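Local coordinates for protein N-acetylmuramoyl-L-alanine amidase (Peptoclostridium difficile, PDB 4RN7) that probably cleaves the amide bond between N-acetylmuramic acid and L-alanine in cell-wall peptidoglycan, as a zinc-dependent amidase of the Amidase_3 family, here represented by its catalytic domain, at residues A[40-45]-A[173-178]; A[47-52]-A[177-182]. All coordinates share one frame; numbering follows the deposited sequence.

Contact 1. Residues A[40-45]-A[173-178]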
loop_
_atom_site.group_PDB
_atom_site.type_symbol
_atom_site.label_atom_id
_atom_site.label_comp_id
_atom_site.label_asym_id
_atom_site.label_seq_id
_atom_site.Cartn_x
_atom_site.Cartn_y
_atom_site.Cartn_z
ATOM N N ALA A 40 -7.842 4.474 4.191
ATOM C CA ALA A 40 -7.915 5.821 4.761
ATOM C C ALA A 40 -9.123 6.007 5.679
ATOM O O ALA A 40 -9.009 6.573 6.769
ATOM C CB ALA A 40 -7.917 6.891 3.656
ATOM N N ASN A 41 -10.284 5.543 5.233
ATOM C CA ASN A 41 -11.497 5.665 6.028
ATOM C C ASN A 41 -11.394 4.922 7.352
ATOM O O ASN A 41 -11.832 5.425 8.386
ATOM C CB ASN A 41 -12.721 5.187 5.245
ATOM C CG ASN A 41 -14.018 5.398 6.008
ATOM O OD1 ASN A 41 -14.766 4.454 6.261
ATOM N ND2 ASN A 41 -14.278 6.637 6.395
ATOM N N LYS A 42 -10.803 3.728 7.322
ATOM C CA LYS A 42 -10.650 2.938 8.542
ATOM C C LYS A 42 -9.664 3.570 9.521
ATOM O O LYS A 42 -9.926 3.619 10.721
ATOM C CB LYS A 42 -10.230 1.499 8.222
ATOM C CG LYS A 42 -11.310 0.655 7.564
ATOM C CD LYS A 42 -10.845 -0.801 7.441
ATOM C CE LYS A 42 -11.771 -1.613 6.538
ATOM N NZ LYS A 42 -13.207 -1.524 6.925
ATOM N N LEU A 43 -8.531 4.053 9.014
ATOM C CA LEU A 43 -7.538 4.692 9.874
ATOM C C LEU A 43 -8.077 5.960 10.522
ATOM O O LEU A 43 -7.808 6.231 11.694
ATOM C CB LEU A 43 -6.267 5.008 9.086
ATOM C CG LEU A 43 -5.385 3.806 8.772
ATOM C CD1 LEU A 43 -4.340 4.177 7.732
ATOM C CD2 LEU A 43 -4.713 3.296 10.045
ATOM N N SER A 44 -8.855 6.725 9.762
ATOM C CA SER A 44 -9.356 8.001 10.258
ATOM C C SER A 44 -10.309 7.827 11.440
ATOM O O SER A 44 -10.534 8.771 12.196
ATOM C CB SER A 44 -10.033 8.792 9.139
ATOM O OG SER A 44 -11.337 8.301 8.903
ATOM N N LYS A 45 -10.842 6.620 11.613
ATOM C CA LYS A 45 -11.762 6.333 12.719
ATOM C C LYS A 45 -11.019 6.063 14.025
ATOM O O LYS A 45 -11.605 6.134 15.111
ATOM C CB LYS A 45 -12.667 5.140 12.382
ATOM C CG LYS A 45 -13.599 5.371 11.194
ATOM C CD LYS A 45 -14.590 4.223 11.025
ATOM N N GLY A 173 -6.818 -5.637 7.514
ATOM C CA GLY A 173 -5.537 -6.246 7.825
ATOM C C GLY A 173 -4.419 -5.219 7.849
ATOM O O GLY A 173 -3.577 -5.220 8.750
ATOM N N ILE A 174 -4.413 -4.331 6.861
ATOM C CA ILE A 174 -3.415 -3.269 6.809
ATOM C C ILE A 174 -3.535 -2.329 8.010
ATOM O O ILE A 174 -2.533 -1.991 8.645
ATOM C CB ILE A 174 -3.517 -2.465 5.503
ATOM C CG1 ILE A 174 -3.240 -3.377 4.297
ATOM C CG2 ILE A 174 -2.531 -1.304 5.515
ATOM C CD1 ILE A 174 -3.599 -2.733 2.965
ATOM N N VAL A 175 -4.759 -1.908 8.315
ATOM C CA VAL A 175 -4.992 -1.061 9.485
ATOM C C VAL A 175 -4.392 -1.677 10.744
ATOM O O VAL A 175 -3.635 -1.025 11.465
ATOM C CB VAL A 175 -6.483 -0.818 9.726
ATOM C CG1 VAL A 175 -6.699 -0.091 11.048
ATOM C CG2 VAL A 175 -7.067 -0.009 8.586
ATOM N N GLN A 176 -4.712 -2.943 10.996
ATOM C CA GLN A 176 -4.254 -3.585 12.218
ATOM C C GLN A 176 -2.737 -3.713 12.258
ATOM O O GLN A 176 -2.140 -3.603 13.328
ATOM C CB GLN A 176 -4.933 -4.942 12.412
ATOM C CG GLN A 176 -6.427 -4.826 12.710
ATOM C CD GLN A 176 -6.720 -3.915 13.896
ATOM O OE1 GLN A 176 -5.925 -3.812 14.832
ATOM N NE2 GLN A 176 -7.866 -3.242 13.853
ATOM N N GLY A 177 -2.117 -3.920 11.098
ATOM C CA GLY A 177 -0.665 -3.992 11.029
ATOM C C GLY A 177 -0.021 -2.654 11.349
ATOM O O GLY A 177 0.947 -2.571 12.111
ATOM N N VAL A 178 -0.563 -1.598 10.757
ATOM C CA VAL A 178 -0.085 -0.250 11.037
ATOM C C VAL A 178 -0.249 0.111 12.512
ATOM O O VAL A 178 0.681 0.629 13.132
ATOM C CB VAL A 178 -0.820 0.773 10.173
ATOM C CG1 VAL A 178 -0.444 2.203 10.582
ATOM C CG2 VAL A 178 -0.495 0.536 8.718
#

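Contact 2. Residues A[47-52]-A[177-182]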
loop_
_atom_site.group_PDB
_atom_site.type_symbol
_atom_site.label_atom_id
_atom_site.label_comp_id
_atom_site.label_asym_id
_atom_site.label_seq_id
_atom_site.Cartn_x
_atom_site.Cartn_y
_atom_site.Cartn_z
ATOM N N LYS A 47 -8.543 6.765 17.132
ATOM C CA LYS A 47 -8.451 7.965 17.962
ATOM C C LYS A 47 -7.249 8.872 17.667
ATOM O O LYS A 47 -7.419 10.039 17.303
ATOM C CB LYS A 47 -8.482 7.582 19.448
ATOM C CG LYS A 47 -7.730 6.302 19.784
ATOM N N ASP A 48 -6.043 8.337 17.830
ATOM C CA ASP A 48 -4.831 9.138 17.697
ATOM C C ASP A 48 -4.263 9.149 16.278
ATOM O O ASP A 48 -3.054 9.311 16.098
ATOM C CB ASP A 48 -3.756 8.647 18.674
ATOM C CG ASP A 48 -4.062 9.009 20.116
ATOM O OD1 ASP A 48 -4.996 9.808 20.348
ATOM O OD2 ASP A 48 -3.353 8.509 21.017
ATOM N N ILE A 49 -5.123 8.998 15.272
ATOM C CA ILE A 49 -4.645 8.910 13.887
ATOM C C ILE A 49 -5.168 10.016 12.960
ATOM O O ILE A 49 -6.374 10.277 12.915
ATOM C CB ILE A 49 -5.013 7.555 13.254
ATOM C CG1 ILE A 49 -4.517 6.400 14.127
ATOM C CG2 ILE A 49 -4.425 7.438 11.853
ATOM C CD1 ILE A 49 -3.021 6.191 14.063
ATOM N N GLN A 50 -4.249 10.665 12.241
ATOM C CA GLN A 50 -4.600 11.606 11.184
ATOM C C GLN A 50 -4.142 11.013 9.866
ATOM O O GLN A 50 -3.005 10.555 9.751
ATOM C CB GLN A 50 -3.883 12.943 11.357
ATOM C CG GLN A 50 -3.526 13.329 12.775
ATOM C CD GLN A 50 -2.961 14.737 12.843
ATOM O OE1 GLN A 50 -3.622 15.654 13.318
ATOM N NE2 GLN A 50 -1.740 14.914 12.349
ATOM N N VAL A 51 -5.013 11.031 8.867
ATOM C CA VAL A 51 -4.659 10.475 7.565
ATOM C C VAL A 51 -4.386 11.576 6.547
ATOM O O VAL A 51 -5.121 12.571 6.476
ATOM C CB VAL A 51 -5.769 9.553 7.047
ATOM C CG1 VAL A 51 -5.470 9.092 5.631
ATOM C CG2 VAL A 51 -5.917 8.357 7.971
ATOM N N VAL A 52 -3.315 11.397 5.779
ATOM C CA VAL A 52 -2.999 12.280 4.669
ATOM C C VAL A 52 -2.873 11.367 3.460
ATOM O O VAL A 52 -2.263 10.305 3.560
ATOM C CB VAL A 52 -1.675 13.011 4.910
ATOM C CG1 VAL A 52 -1.324 13.899 3.724
ATOM C CG2 VAL A 52 -1.754 13.824 6.192
ATOM N N GLY A 177 -2.117 -3.920 11.098
ATOM C CA GLY A 177 -0.665 -3.992 11.029
ATOM C C GLY A 177 -0.021 -2.654 11.349
ATOM O O GLY A 177 0.947 -2.571 12.111
ATOM N N VAL A 178 -0.563 -1.598 10.757
ATOM C CA VAL A 178 -0.085 -0.250 11.037
ATOM C C VAL A 178 -0.249 0.111 12.512
ATOM O O VAL A 178 0.681 0.629 13.132
ATOM C CB VAL A 178 -0.820 0.773 10.173
ATOM C CG1 VAL A 178 -0.444 2.203 10.582
ATOM C CG2 VAL A 178 -0.495 0.536 8.718
ATOM N N LEU A 179 -1.425 -0.166 13.071
ATOM C CA LEU A 179 -1.704 0.187 14.464
ATOM C C LEU A 179 -0.795 -0.586 15.409
ATOM O O LEU A 179 -0.339 -0.054 16.427
ATOM C CB LEU A 179 -3.172 -0.086 14.812
ATOM C CG LEU A 179 -4.242 0.781 14.156
ATOM C CD1 LEU A 179 -5.625 0.328 14.556
ATOM C CD2 LEU A 179 -4.032 2.228 14.551
ATOM N N SER A 180 -0.544 -1.845 15.064
ATOM C CA SER A 180 0.341 -2.699 15.840
ATOM C C SER A 180 1.780 -2.187 15.793
ATOM O O SER A 180 2.514 -2.283 16.778
ATOM C CB SER A 180 0.267 -4.135 15.330
ATOM O OG SER A 180 1.185 -4.960 16.010
ATOM N N TYR A 181 2.182 -1.639 14.649
ATOM C CA TYR A 181 3.498 -1.023 14.543
ATOM C C TYR A 181 3.563 0.242 15.397
ATOM O O TYR A 181 4.469 0.395 16.220
ATOM C CB TYR A 181 3.840 -0.683 13.087
ATOM C CG TYR A 181 5.159 0.055 12.964
ATOM C CD1 TYR A 181 6.367 -0.629 13.042
ATOM C CD2 TYR A 181 5.199 1.435 12.792
ATOM C CE1 TYR A 181 7.578 0.037 12.944
ATOM C CE2 TYR A 181 6.409 2.110 12.688
ATOM C CZ TYR A 181 7.592 1.405 12.768
ATOM O OH TYR A 181 8.793 2.068 12.670
ATOM N N LEU A 182 2.596 1.137 15.191
ATOM C CA LEU A 182 2.515 2.427 15.887
ATOM C C LEU A 182 2.368 2.293 17.402
ATOM O O LEU A 182 2.848 3.141 18.159
ATOM C CB LEU A 182 1.331 3.236 15.364
ATOM C CG LEU A 182 1.358 3.769 13.935
ATOM C CD1 LEU A 182 0.007 4.345 13.572
ATOM C CD2 LEU A 182 2.432 4.822 13.775
#

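Contact 1. Residues A[40-45]-A[173-178]
Val175 points its two methyl groups at helix 28-44, where they meet Lys42 and Leu43. Its CG2 lies mainly on the root of the lysine, 3.5 Å from Lys42 CB and 4.0 Å from Lys42 CD, and also borders Leu43 CG. The lysine and valine side chains cross at about a right angle, so the valine touches the flank of the aliphatic chain, not its charged end. Lys42 stays extended as far as CE, and only NZ is turned aside (chi4 -53°), where it forms a salt bridge with Asp168, about two turns before Val175 on helix 164-185. The lysine thus joins the two helices twice, by methylenes and by charge. Leu43 and Val175 run past each other in opposite directions, with Leu43 CD2 4.1 Å from Val175 CG1. With chi1 at 173°, which sets CG1 opposite the backbone N, that methyl faces the leucine. The same Leu43 CD2 also comes within 4.4 Å of Val178 CG1, a looser touch one turn farther along the helix. The axes of the short segments 40-44 and 173-178 approach to 9.7 Å and cross at -42°, with Leu43 and Val175 nearest in backbone. Around this largely buried patch, Leu39 continues the packing on Ile174 and Val175, strand 49-53 lies against Leu43 through Val51, and helix 107-122 meets Val178 through Val114.

Contact 2. Residues A[47-52]-A[177-182]
Ile49 and Leu182 reach toward each other tip to tip, and their end methyls give the closest approach of this contact: Ile49 CD1 lies 3.6 Å from Leu182 CD1. The contact is wholly apolar and small, burying 89 Å² in all. On the strand side a single methyl does the touching, since Ile49 CD1 also stands 4.1 Å from Leu179 CD2, and this second pair meets at a slant instead of end on. Leu179 and Leu182 are three residues apart on helix 164-185, about one turn, and so present two neighbouring methyls to the one isoleucine. In Ile49, CG1 lies beside the backbone N (chi1 -54°) and chi2 of -74° sets the place of CD1. Because long side chains meet at their end methyls, the CA atoms of Ile49 and Leu179 stay 9.2 Å apart. Hydrogen bonding runs along the helix, from Leu182 N to Val178 O and Tyr181 N to Gly177 O, and from the backbone of Asp48, Gln50 and Val52 to strand 4-10, not between 47-52 and 177-182. Ile49 also packs on Leu43 of helix 28-44 and on Val6 of strand 4-10, and Leu182 reaches Tyr4 on that strand. The contact therefore lays helix 164-185 against the outermost strand 49-53 of the mixed sheet, with helix 107-122 along another side of the helix at Val178, Ser180 and Tyr181.

Contacts 1 and 2 lie with their centres about 7 Å apart, on the same side of the chain's centre. Along the chain, 40-45 lies in the later part of helix 28-44. Segment 47-52 follows almost at once, running from a short loop into edge strand 49-53, and both are met more than 120 residues later by helix 164-185. The two contacts share Gly177 and Val178, and they touch directly where Leu43 CB lies 3.5 Å from Val51 CG2. The late helix thus packs successively on a helix and on the next strand, joining early and late parts of one amidase domain. Both contacts lie away from the zinc ion bound by His12, Glu28 and His82, and are structural packing.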